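Local coordinates for protein coclaurine N-methyltransferase (Coptis japonica, PDB 6GKV) that transfers a methyl group from S-adenosyl-L-methionine to the ring nitrogen of coclaurine and related tetrahydroisoquinolines in plant alkaloid biosynthesis, at residues E80-K83 and I84-S88; S262-L265 and Y266-D269; D300-K303 and P304-T308. One frame throughout, in Å; residues are numbered along the deposited sequence.

Contact 1. Residues E80-K83 and I84-S88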
ATOM      1  N   GLU A  80     -32.406 -16.043  17.306  1.00 72.16           N
ATOM      2  CA  GLU A  80     -33.674 -16.251  16.601  1.00 74.51           C
ATOM      3  C   GLU A  80     -33.919 -15.189  15.532  1.00 69.88           C
ATOM      4  O   GLU A  80     -34.574 -15.452  14.515  1.00 61.81           O
ATOM      5  CB  GLU A  80     -34.844 -16.246  17.586  1.00 79.18           C
ATOM      6  CG  GLU A  80     -34.464 -16.541  19.027  1.00 93.17           C
ATOM      7  CD  GLU A  80     -35.605 -16.260  20.001  1.00108.42           C
ATOM      8  OE1 GLU A  80     -36.591 -15.590  19.608  1.00105.90           O
ATOM      9  OE2 GLU A  80     -35.515 -16.715  21.165  1.00116.75           O
ATOM     10  N   PHE A  81     -33.405 -13.987  15.791  1.00 67.73           N
ATOM     11  CA  PHE A  81     -33.438 -12.897  14.826  1.00 60.54           C
ATOM     12  C   PHE A  81     -32.413 -13.111  13.722  1.00 68.74           C
ATOM     13  O   PHE A  81     -32.672 -12.797  12.567  1.00 76.99           O
ATOM     14  CB  PHE A  81     -33.172 -11.550  15.501  1.00 54.60           C
ATOM     15  CG  PHE A  81     -33.055 -10.405  14.528  1.00 56.92           C
ATOM     16  CD1 PHE A  81     -34.098 -10.107  13.649  1.00 60.62           C
ATOM     17  CD2 PHE A  81     -31.901  -9.642  14.470  1.00 50.07           C
ATOM     18  CE1 PHE A  81     -33.995  -9.059  12.738  1.00 48.01           C
ATOM     19  CE2 PHE A  81     -31.787  -8.600  13.569  1.00 51.58           C
ATOM     20  CZ  PHE A  81     -32.840  -8.304  12.699  1.00 55.59           C
ATOM     21  N   LEU A  82     -31.248 -13.640  14.079  1.00 64.45           N
ATOM     22  CA  LEU A  82     -30.180 -13.799  13.101  1.00 61.46           C
ATOM     23  C   LEU A  82     -30.515 -14.893  12.069  1.00 54.86           C
ATOM     24  O   LEU A  82     -30.200 -14.740  10.898  1.00 48.41           O
ATOM     25  CB  LEU A  82     -28.841 -14.069  13.815  1.00 58.80           C
ATOM     26  CG  LEU A  82     -28.363 -12.828  14.589  1.00 60.50           C
ATOM     27  CD1 LEU A  82     -27.110 -13.104  15.393  1.00 56.05           C
ATOM     28  CD2 LEU A  82     -28.145 -11.609  13.665  1.00 58.07           C
ATOM     29  N   LYS A  83     -31.199 -15.958  12.487  1.00 53.01           N
ATOM     30  CA  LYS A  83     -31.534 -17.030  11.545  1.00 57.87           C
ATOM     31  C   LYS A  83     -32.534 -16.565  10.490  1.00 61.12           C
ATOM     32  O   LYS A  83     -32.634 -17.170   9.414  1.00 62.83           O
ATOM     33  CB  LYS A  83     -32.075 -18.273  12.249  1.00 60.21           C
ATOM     34  CG  LYS A  83     -31.641 -18.424  13.706  1.00 68.00           C
ATOM     35  CD  LYS A  83     -31.961 -19.821  14.248  1.00 67.75           C
ATOM     36  CE  LYS A  83     -31.009 -20.862  13.649  1.00 77.51           C
ATOM     37  NZ  LYS A  83     -30.831 -22.051  14.554  1.00 89.88           N
ATOM     38  N   ILE A  84     -33.270 -15.499  10.790  1.00 63.93           N
ATOM     39  CA  ILE A  84     -34.199 -14.928   9.830  1.00 65.21           C
ATOM     40  C   ILE A  84     -33.472 -13.955   8.882  1.00 65.50           C
ATOM     41  O   ILE A  84     -33.616 -14.035   7.653  1.00 56.09           O
ATOM     42  CB  ILE A  84     -35.342 -14.229  10.558  1.00 61.54           C
ATOM     43  CG1 ILE A  84     -36.151 -15.246  11.366  1.00 63.93           C
ATOM     44  CG2 ILE A  84     -36.264 -13.539   9.580  1.00 61.83           C
ATOM     45  CD1 ILE A  84     -37.136 -14.617  12.320  1.00 64.60           C
ATOM     46  N   MET A  85     -32.685 -13.047   9.453  1.00 60.95           N
ATOM     47  CA  MET A  85     -32.006 -12.065   8.630  1.00 60.74           C
ATOM     48  C   MET A  85     -30.816 -12.674   7.890  1.00 63.78           C
ATOM     49  O   MET A  85     -30.654 -12.434   6.697  1.00 62.88           O
ATOM     50  CB  MET A  85     -31.549 -10.870   9.459  1.00 57.87           C
ATOM     51  CG  MET A  85     -31.088  -9.711   8.591  1.00 59.43           C
ATOM     52  SD  MET A  85     -30.579  -8.235   9.489  1.00 62.15           S
ATOM     53  CE  MET A  85     -28.886  -8.653   9.938  1.00 63.05           C
ATOM     54  N   ASN A  86     -29.987 -13.452   8.592  1.00 59.86           N
ATOM     55  CA  ASN A  86     -28.822 -14.089   7.967  1.00 52.77           C
ATOM     56  C   ASN A  86     -29.249 -15.363   7.248  1.00 56.17           C
ATOM     57  O   ASN A  86     -30.368 -15.846   7.446  1.00 53.28           O
ATOM     58  CB  ASN A  86     -27.731 -14.416   8.994  1.00 55.77           C
ATOM     59  CG  ASN A  86     -27.158 -13.173   9.677  1.00 65.25           C
ATOM     60  OD1 ASN A  86     -27.570 -12.037   9.398  1.00 66.50           O
ATOM     61  ND2 ASN A  86     -26.209 -13.389  10.590  1.00 62.72           N
ATOM     62  N   GLY A  87     -28.357 -15.901   6.414  1.00 61.27           N
ATOM     63  CA  GLY A  87     -28.582 -17.174   5.737  1.00 59.11           C
ATOM     64  C   GLY A  87     -28.320 -18.362   6.650  1.00 62.70           C
ATOM     65  O   GLY A  87     -28.262 -18.199   7.869  1.00 75.13           O
ATOM     66  N   SER A  88     -28.142 -19.547   6.066  1.00 58.92           N
ATOM     67  CA  SER A  88     -28.037 -20.804   6.826  1.00 60.77           C
ATOM     68  C   SER A  88     -26.897 -20.901   7.843  1.00 64.57           C
ATOM     69  O   SER A  88     -27.032 -21.616   8.841  1.00 72.68           O
ATOM     70  CB  SER A  88     -27.895 -21.985   5.874  1.00 62.31           C
ATOM     71  OG  SER A  88     -29.101 -22.285   5.230  1.00 69.80           O
TER
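Phe81 and Met85 sit one turn apart on the short helix 79-85, and their side chains slant across each other to make a Met-aromatic contact. The sulfur SD of Met85 lies 4.9 Å from the centre of the Phe81 ring and 3.9 Å from ring atom CZ. The four-residue spacing puts both on one side of the helix, and CG anti to N in each (chi1 174° for Phe81, -169° for Met85) carries the ring and the thioether to where CZ meets SD; Met85 then bends only at its last torsion. In the backbone, the Phe81 carbonyl oxygen is gripped twice, by Met85 N at 3.1 Å in a nearly straight bond lying in the carbonyl plane, and by Ile84 N from well above that plane. Ile84 faces another way: its CG1 and CD1 lie along the carbonyl of Glu80, with CD1 3.5 Å from Glu80 O. Leu82 and Asn86 leave the helix abreast, with Leu82 CD2 4.0 Å from Asn86 ND2. Asn86 is the first residue to leave helical backbone angles. Phe81 also meets the rings of Trp323 and Phe306, while Met85 rests on Trp291 and Leu295, so the sulfur-aromatic pair is buried among helices 281-297, 299-309 and 313-335. The arrangement is that of the C-terminal end of a short helix, closed by the i+4 bond from Asn86 N to Leu82 O (2.6 Å) and placed beside the cofactor pocket of a Rossmann-like methyltransferase: the Asn86 side chain lies close to Gly92, which binds S-adenosyl-L-homocysteine.

Contact 2. Residues S262-L265 and Y266-D269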
ATOM      1  N   SER A 262      -4.728  -0.686   1.732  1.00 37.42           N
ATOM      2  CA  SER A 262      -3.282  -0.832   1.990  1.00 44.85           C
ATOM      3  C   SER A 262      -2.869  -0.845   3.455  1.00 44.42           C
ATOM      4  O   SER A 262      -1.675  -0.862   3.749  1.00 42.54           O
ATOM      5  CB  SER A 262      -2.523   0.319   1.335  1.00 43.46           C
ATOM      6  OG  SER A 262      -2.716   1.505   2.110  1.00 47.79           O
ATOM      7  N   PHE A 263      -3.835  -0.805   4.364  1.00 42.85           N
ATOM      8  CA  PHE A 263      -3.574  -0.301   5.718  1.00 40.79           C
ATOM      9  C   PHE A 263      -2.639  -1.186   6.540  1.00 38.15           C
ATOM     10  O   PHE A 263      -1.701  -0.696   7.170  1.00 46.29           O
ATOM     11  CB  PHE A 263      -4.903  -0.088   6.491  1.00 30.41           C
ATOM     12  CG  PHE A 263      -4.812   0.984   7.554  1.00 26.49           C
ATOM     13  CD1 PHE A 263      -4.584   2.307   7.195  1.00 32.72           C
ATOM     14  CD2 PHE A 263      -4.945   0.678   8.894  1.00 32.83           C
ATOM     15  CE1 PHE A 263      -4.491   3.303   8.168  1.00 40.68           C
ATOM     16  CE2 PHE A 263      -4.849   1.670   9.889  1.00 29.80           C
ATOM     17  CZ  PHE A 263      -4.609   2.968   9.534  1.00 35.28           C
ATOM     18  N   PHE A 264      -2.873  -2.488   6.513  1.00 37.28           N
ATOM     19  CA  PHE A 264      -2.129  -3.375   7.372  1.00 38.45           C
ATOM     20  C   PHE A 264      -0.798  -3.743   6.765  1.00 45.95           C
ATOM     21  O   PHE A 264       0.025  -4.381   7.408  1.00 46.12           O
ATOM     22  CB  PHE A 264      -2.980  -4.586   7.688  1.00 42.73           C
ATOM     23  CG  PHE A 264      -4.248  -4.217   8.388  1.00 37.87           C
ATOM     24  CD1 PHE A 264      -4.202  -3.660   9.655  1.00 49.88           C
ATOM     25  CD2 PHE A 264      -5.479  -4.375   7.774  1.00 38.23           C
ATOM     26  CE1 PHE A 264      -5.372  -3.279  10.322  1.00 53.61           C
ATOM     27  CE2 PHE A 264      -6.646  -4.002   8.430  1.00 52.11           C
ATOM     28  CZ  PHE A 264      -6.591  -3.447   9.706  1.00 51.99           C
ATOM     29  N   LEU A 265      -0.564  -3.277   5.539  1.00 46.36           N
ATOM     30  CA  LEU A 265       0.762  -3.318   4.960  1.00 46.26           C
ATOM     31  C   LEU A 265       1.712  -2.494   5.830  1.00 48.68           C
ATOM     32  O   LEU A 265       2.941  -2.626   5.735  1.00 41.70           O
ATOM     33  CB  LEU A 265       0.752  -2.784   3.518  1.00 47.05           C
ATOM     34  CG  LEU A 265      -0.121  -3.530   2.488  1.00 48.60           C
ATOM     35  CD1 LEU A 265       0.025  -2.935   1.102  1.00 32.83           C
ATOM     36  CD2 LEU A 265       0.159  -5.040   2.452  1.00 41.64           C
ATOM     37  N   TYR A 266       1.139  -1.633   6.672  1.00 43.63           N
ATOM     38  CA  TYR A 266       1.937  -0.698   7.459  1.00 39.54           C
ATOM     39  C   TYR A 266       2.106  -1.192   8.881  1.00 37.76           C
ATOM     40  O   TYR A 266       2.650  -0.488   9.731  1.00 35.22           O
ATOM     41  CB  TYR A 266       1.295   0.688   7.460  1.00 39.33           C
ATOM     42  CG  TYR A 266       1.432   1.445   6.151  1.00 41.68           C
ATOM     43  CD1 TYR A 266       2.653   2.029   5.784  1.00 39.17           C
ATOM     44  CD2 TYR A 266       0.353   1.587   5.291  1.00 43.01           C
ATOM     45  CE1 TYR A 266       2.802   2.716   4.600  1.00 31.39           C
ATOM     46  CE2 TYR A 266       0.483   2.296   4.074  1.00 43.47           C
ATOM     47  CZ  TYR A 266       1.710   2.859   3.746  1.00 42.09           C
ATOM     48  OH  TYR A 266       1.855   3.562   2.570  1.00 42.59           O
ATOM     49  N   PHE A 267       1.621  -2.403   9.130  1.00 32.57           N
ATOM     50  CA  PHE A 267       1.673  -3.008  10.458  1.00 37.89           C
ATOM     51  C   PHE A 267       2.309  -4.402  10.344  1.00 43.88           C
ATOM     52  O   PHE A 267       1.647  -5.435  10.500  1.00 40.70           O
ATOM     53  CB  PHE A 267       0.264  -3.058  11.083  1.00 38.92           C
ATOM     54  CG  PHE A 267      -0.243  -1.702  11.527  1.00 33.69           C
ATOM     55  CD1 PHE A 267       0.174  -1.147  12.748  1.00 38.54           C
ATOM     56  CD2 PHE A 267      -1.117  -0.983  10.733  1.00 26.03           C
ATOM     57  CE1 PHE A 267      -0.268   0.108  13.157  1.00 36.90           C
ATOM     58  CE2 PHE A 267      -1.544   0.283  11.110  1.00 31.65           C
ATOM     59  CZ  PHE A 267      -1.131   0.829  12.336  1.00 36.42           C
ATOM     60  N   GLN A 268       3.607  -4.405  10.038  1.00 45.09           N
ATOM     61  CA  GLN A 268       4.322  -5.628   9.713  1.00 48.37           C
ATOM     62  C   GLN A 268       5.570  -5.779  10.560  1.00 50.15           C
ATOM     63  O   GLN A 268       6.566  -6.354  10.104  1.00 43.75           O
ATOM     64  CB  GLN A 268       4.688  -5.661   8.222  1.00 46.74           C
ATOM     65  CG  GLN A 268       3.478  -5.822   7.335  1.00 46.11           C
ATOM     66  CD  GLN A 268       3.820  -6.197   5.905  1.00 49.53           C
ATOM     67  OE1 GLN A 268       4.119  -7.350   5.610  1.00 45.28           O
ATOM     68  NE2 GLN A 268       3.762  -5.220   5.005  1.00 51.90           N
ATOM     69  N   ASP A 269       5.503  -5.268  11.791  1.00 48.92           N
ATOM     70  CA  ASP A 269       6.583  -5.419  12.753  1.00 49.99           C
ATOM     71  C   ASP A 269       6.767  -6.861  13.241  1.00 51.33           C
ATOM     72  O   ASP A 269       7.864  -7.228  13.637  1.00 55.31           O
ATOM     73  CB  ASP A 269       6.355  -4.510  13.948  1.00 53.73           C
ATOM     74  CG  ASP A 269       6.527  -3.053  13.610  1.00 62.44           C
ATOM     75  OD1 ASP A 269       6.957  -2.749  12.481  1.00 68.23           O
ATOM     76  OD2 ASP A 269       6.259  -2.203  14.480  1.00 60.42           O
TER
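Phe263 lies alongside Phe267, the two side chains running abreast with their ring planes inclined at 47° and their CE2 atoms 3.8 Å apart. Phe267 reaches it with CG anti to its own carbonyl carbon (chi1 -73°), which swings the ring back over the preceding turn and sets its edge near Phe263 O, 3.6 Å from Phe267 CD2. The edge of the Tyr266 ring meets the same oxygen in plane, while Tyr266 CE2 approaches Ser262 OG, a hydroxyl hydrogen-bonded to Ser260 OG, at 3.8 Å. Phe267 N bonds to Phe264 O at 3.1 Å, coming from above the carbonyl plane, an i to i+3 bond that continues the 3-10 winding. Gln268 closes the turn: its NE2 gives Leu265 O an almost straight bond of 2.8 Å, with the oxygen in the plane of the amide, and its OE1 accepts from Val273 N. With a leucine in place of Gln268, Leu265 O would probably lose this donor and Val273 N its acceptor, leaving the turn less firmly tied to strand 272-279. The Tyr266 hydroxyl is hydrogen-bonded to His276 of the second subunit, and Gln268 NE2 also reaches Leu265 O there, so the turn is part of the dimer interface. Within its own chain it packs on helix 44-58 through Phe263 and Tyr266 and on helix 206-215 through Phe267, just ahead of strand 272-279.

Contact 3. Residues D300-K303 and P304-T308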
ATOM      1  N   ASP A 300     -43.844 -10.460   9.867  1.00 78.23           N
ATOM      2  CA  ASP A 300     -44.899 -11.122  10.621  1.00 76.39           C
ATOM      3  C   ASP A 300     -44.357 -11.890  11.844  1.00 69.45           C
ATOM      4  O   ASP A 300     -45.061 -12.012  12.842  1.00 67.71           O
ATOM      5  CB  ASP A 300     -45.719 -12.058   9.708  1.00 82.97           C
ATOM      6  CG  ASP A 300     -44.863 -13.096   8.985  1.00 94.46           C
ATOM      7  OD1 ASP A 300     -43.668 -12.826   8.737  1.00100.92           O
ATOM      8  OD2 ASP A 300     -45.397 -14.184   8.658  1.00 95.75           O
ATOM      9  N   VAL A 301     -43.115 -12.377  11.777  1.00 66.45           N
ATOM     10  CA  VAL A 301     -42.487 -13.123  12.880  1.00 63.46           C
ATOM     11  C   VAL A 301     -41.447 -12.274  13.634  1.00 64.51           C
ATOM     12  O   VAL A 301     -41.159 -12.511  14.818  1.00 71.36           O
ATOM     13  CB  VAL A 301     -41.822 -14.441  12.363  1.00 81.60           C
ATOM     14  CG1 VAL A 301     -40.953 -14.164  11.158  1.00 85.84           C
ATOM     15  CG2 VAL A 301     -41.001 -15.133  13.451  1.00 80.13           C
ATOM     16  N   ILE A 302     -40.905 -11.267  12.962  1.00 60.86           N
ATOM     17  CA  ILE A 302     -39.924 -10.384  13.590  1.00 60.44           C
ATOM     18  C   ILE A 302     -40.598  -9.380  14.534  1.00 64.90           C
ATOM     19  O   ILE A 302     -40.086  -9.093  15.616  1.00 67.69           O
ATOM     20  CB  ILE A 302     -39.091  -9.640  12.531  1.00 54.21           C
ATOM     21  CG1 ILE A 302     -38.221 -10.645  11.760  1.00 52.37           C
ATOM     22  CG2 ILE A 302     -38.217  -8.572  13.173  1.00 57.43           C
ATOM     23  CD1 ILE A 302     -37.288 -10.019  10.726  1.00 36.12           C
ATOM     24  N   LYS A 303     -41.760  -8.871  14.138  1.00 69.13           N
ATOM     25  CA  LYS A 303     -42.487  -7.892  14.945  1.00 70.48           C
ATOM     26  C   LYS A 303     -42.850  -8.439  16.346  1.00 75.99           C
ATOM     27  O   LYS A 303     -42.553  -7.790  17.348  1.00 75.26           O
ATOM     28  CB  LYS A 303     -43.743  -7.418  14.196  1.00 75.94           C
ATOM     29  CG  LYS A 303     -44.596  -6.405  14.932  1.00 80.65           C
ATOM     30  CD  LYS A 303     -44.181  -4.999  14.548  1.00 84.55           C
ATOM     31  CE  LYS A 303     -44.881  -3.953  15.378  1.00 85.56           C
ATOM     32  NZ  LYS A 303     -44.508  -2.600  14.910  1.00 83.11           N
ATOM     33  N   PRO A 304     -43.493  -9.624  16.430  1.00 71.85           N
ATOM     34  CA  PRO A 304     -43.725 -10.146  17.779  1.00 73.42           C
ATOM     35  C   PRO A 304     -42.439 -10.477  18.534  1.00 72.08           C
ATOM     36  O   PRO A 304     -42.403 -10.392  19.761  1.00 77.82           O
ATOM     37  CB  PRO A 304     -44.550 -11.413  17.522  1.00 68.92           C
ATOM     38  CG  PRO A 304     -45.268 -11.128  16.258  1.00 63.20           C
ATOM     39  CD  PRO A 304     -44.255 -10.397  15.431  1.00 71.07           C
ATOM     40  N   MET A 305     -41.391 -10.843  17.811  1.00 69.85           N
ATOM     41  CA  MET A 305     -40.131 -11.160  18.458  1.00 64.69           C
ATOM     42  C   MET A 305     -39.505  -9.923  19.106  1.00 66.21           C
ATOM     43  O   MET A 305     -38.930 -10.006  20.196  1.00 64.35           O
ATOM     44  CB  MET A 305     -39.175 -11.775  17.452  1.00 61.55           C
ATOM     45  CG  MET A 305     -37.792 -12.021  17.994  1.00 61.99           C
ATOM     46  SD  MET A 305     -36.719 -12.576  16.674  1.00 64.69           S
ATOM     47  CE  MET A 305     -37.531 -14.098  16.161  1.00 43.48           C
ATOM     48  N   PHE A 306     -39.619  -8.783  18.424  1.00 66.69           N
ATOM     49  CA  PHE A 306     -39.039  -7.527  18.896  1.00 59.78           C
ATOM     50  C   PHE A 306     -39.904  -6.901  19.996  1.00 56.75           C
ATOM     51  O   PHE A 306     -39.393  -6.243  20.907  1.00 56.69           O
ATOM     52  CB  PHE A 306     -38.858  -6.542  17.733  1.00 58.32           C
ATOM     53  CG  PHE A 306     -37.605  -6.776  16.916  1.00 62.73           C
ATOM     54  CD1 PHE A 306     -36.861  -7.935  17.067  1.00 62.81           C
ATOM     55  CD2 PHE A 306     -37.154  -5.809  16.013  1.00 63.55           C
ATOM     56  CE1 PHE A 306     -35.700  -8.141  16.315  1.00 64.57           C
ATOM     57  CE2 PHE A 306     -35.995  -6.004  15.269  1.00 57.83           C
ATOM     58  CZ  PHE A 306     -35.267  -7.173  15.416  1.00 57.29           C
ATOM     59  N   GLU A 307     -41.212  -7.109  19.906  1.00 47.74           N
ATOM     60  CA  GLU A 307     -42.116  -6.724  20.989  1.00 60.05           C
ATOM     61  C   GLU A 307     -41.763  -7.503  22.266  1.00 66.68           C
ATOM     62  O   GLU A 307     -41.635  -6.913  23.341  1.00 65.93           O
ATOM     63  CB  GLU A 307     -43.582  -6.948  20.590  1.00 53.08           C
ATOM     64  CG  GLU A 307     -44.217  -5.780  19.803  1.00 56.56           C
ATOM     65  CD  GLU A 307     -45.465  -6.184  19.000  1.00 79.72           C
ATOM     66  OE1 GLU A 307     -45.947  -7.330  19.155  1.00 80.92           O
ATOM     67  OE2 GLU A 307     -45.963  -5.356  18.201  1.00 80.13           O
ATOM     68  N   THR A 308     -41.569  -8.816  22.135  1.00 66.50           N
ATOM     69  CA  THR A 308     -41.264  -9.663  23.288  1.00 70.31           C
ATOM     70  C   THR A 308     -39.928  -9.309  23.932  1.00 70.49           C
ATOM     71  O   THR A 308     -39.788  -9.363  25.155  1.00 75.02           O
ATOM     72  CB  THR A 308     -41.259 -11.169  22.907  1.00 69.45           C
ATOM     73  OG1 THR A 308     -42.548 -11.538  22.392  1.00 76.50           O
ATOM     74  CG2 THR A 308     -40.953 -12.039  24.134  1.00 60.86           C
TER
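Helix 299-309 is an alpha-helix with a proline in its interior, and Ile302 and Phe306 mark its buried face one turn apart. Methyl CG2 of Ile302 sits over the centre of the Phe306 ring, 3.8 Å from the centroid and only 5° off the ring normal, a clear CH-pi contact. The two side chains extend alongside each other from the helix. Ile302 offers this methyl because CG2 is the branch anti to its backbone N, while CG1 lies anti to the carbonyl carbon (chi1 -66°). The backbone keeps the pair in step: Phe306 N bonds to Ile302 O at 2.9 Å, nearly along the C=O axis. On the outer side, the Lys303 chain, bent at its second torsion, crosses Glu307 obliquely, and Lys303 CE comes 3.3 Å from Glu307 OE2. The ammonium NZ of Lys303 stays 4.5 Å from OE2 of Glu307, too far for a salt bridge, so the charges probably attract only loosely. Glu313 brings a second carboxylate near Glu307. Pro304 gives the helix its kink, as an internal proline typically does: its nitrogen has no hydrogen to offer the turn before, and ring atom CD stands 3.2 Å from Asp300 O where an amide would have bonded. The next bond, Met305 N to Val301 O, is long and weak, whereas Glu307 N to Lys303 O is regular again at 3.0 Å. Past the kink, Pro304 O accepts twice, from the backbone N of Thr308 and from its OG1, which arrive from opposite faces of the carbonyl plane. Phe306 also touches Ala316, Leu319 and Trp323 of helix 313-335, and Met305 leans on Glu80, Phe81 and Ile84 of helix 79-85.

Overall arrangement
The three contacts follow one another along the chain, all in the part that resembles the mycolic acid cyclopropane synthetases. Contacts 1 and 3 are neighbours, their centres about 14 Å apart, although more than two hundred residues separate them in sequence. Helices 79-85 and 299-309 touch directly, Phe81 CE1 lying 3.5 Å from Phe306 CZ, and both lean on helix 313-335. Contact 2 stands on the opposite side of the chain's centre, about 34 Å from contact 1 and 44 Å from contact 3, centre to centre. The helical pair thus joins distant parts of the sequence, with contact 1 nearest the cofactor, whereas contact 2 lies at the dimer interface beside strand 272-279.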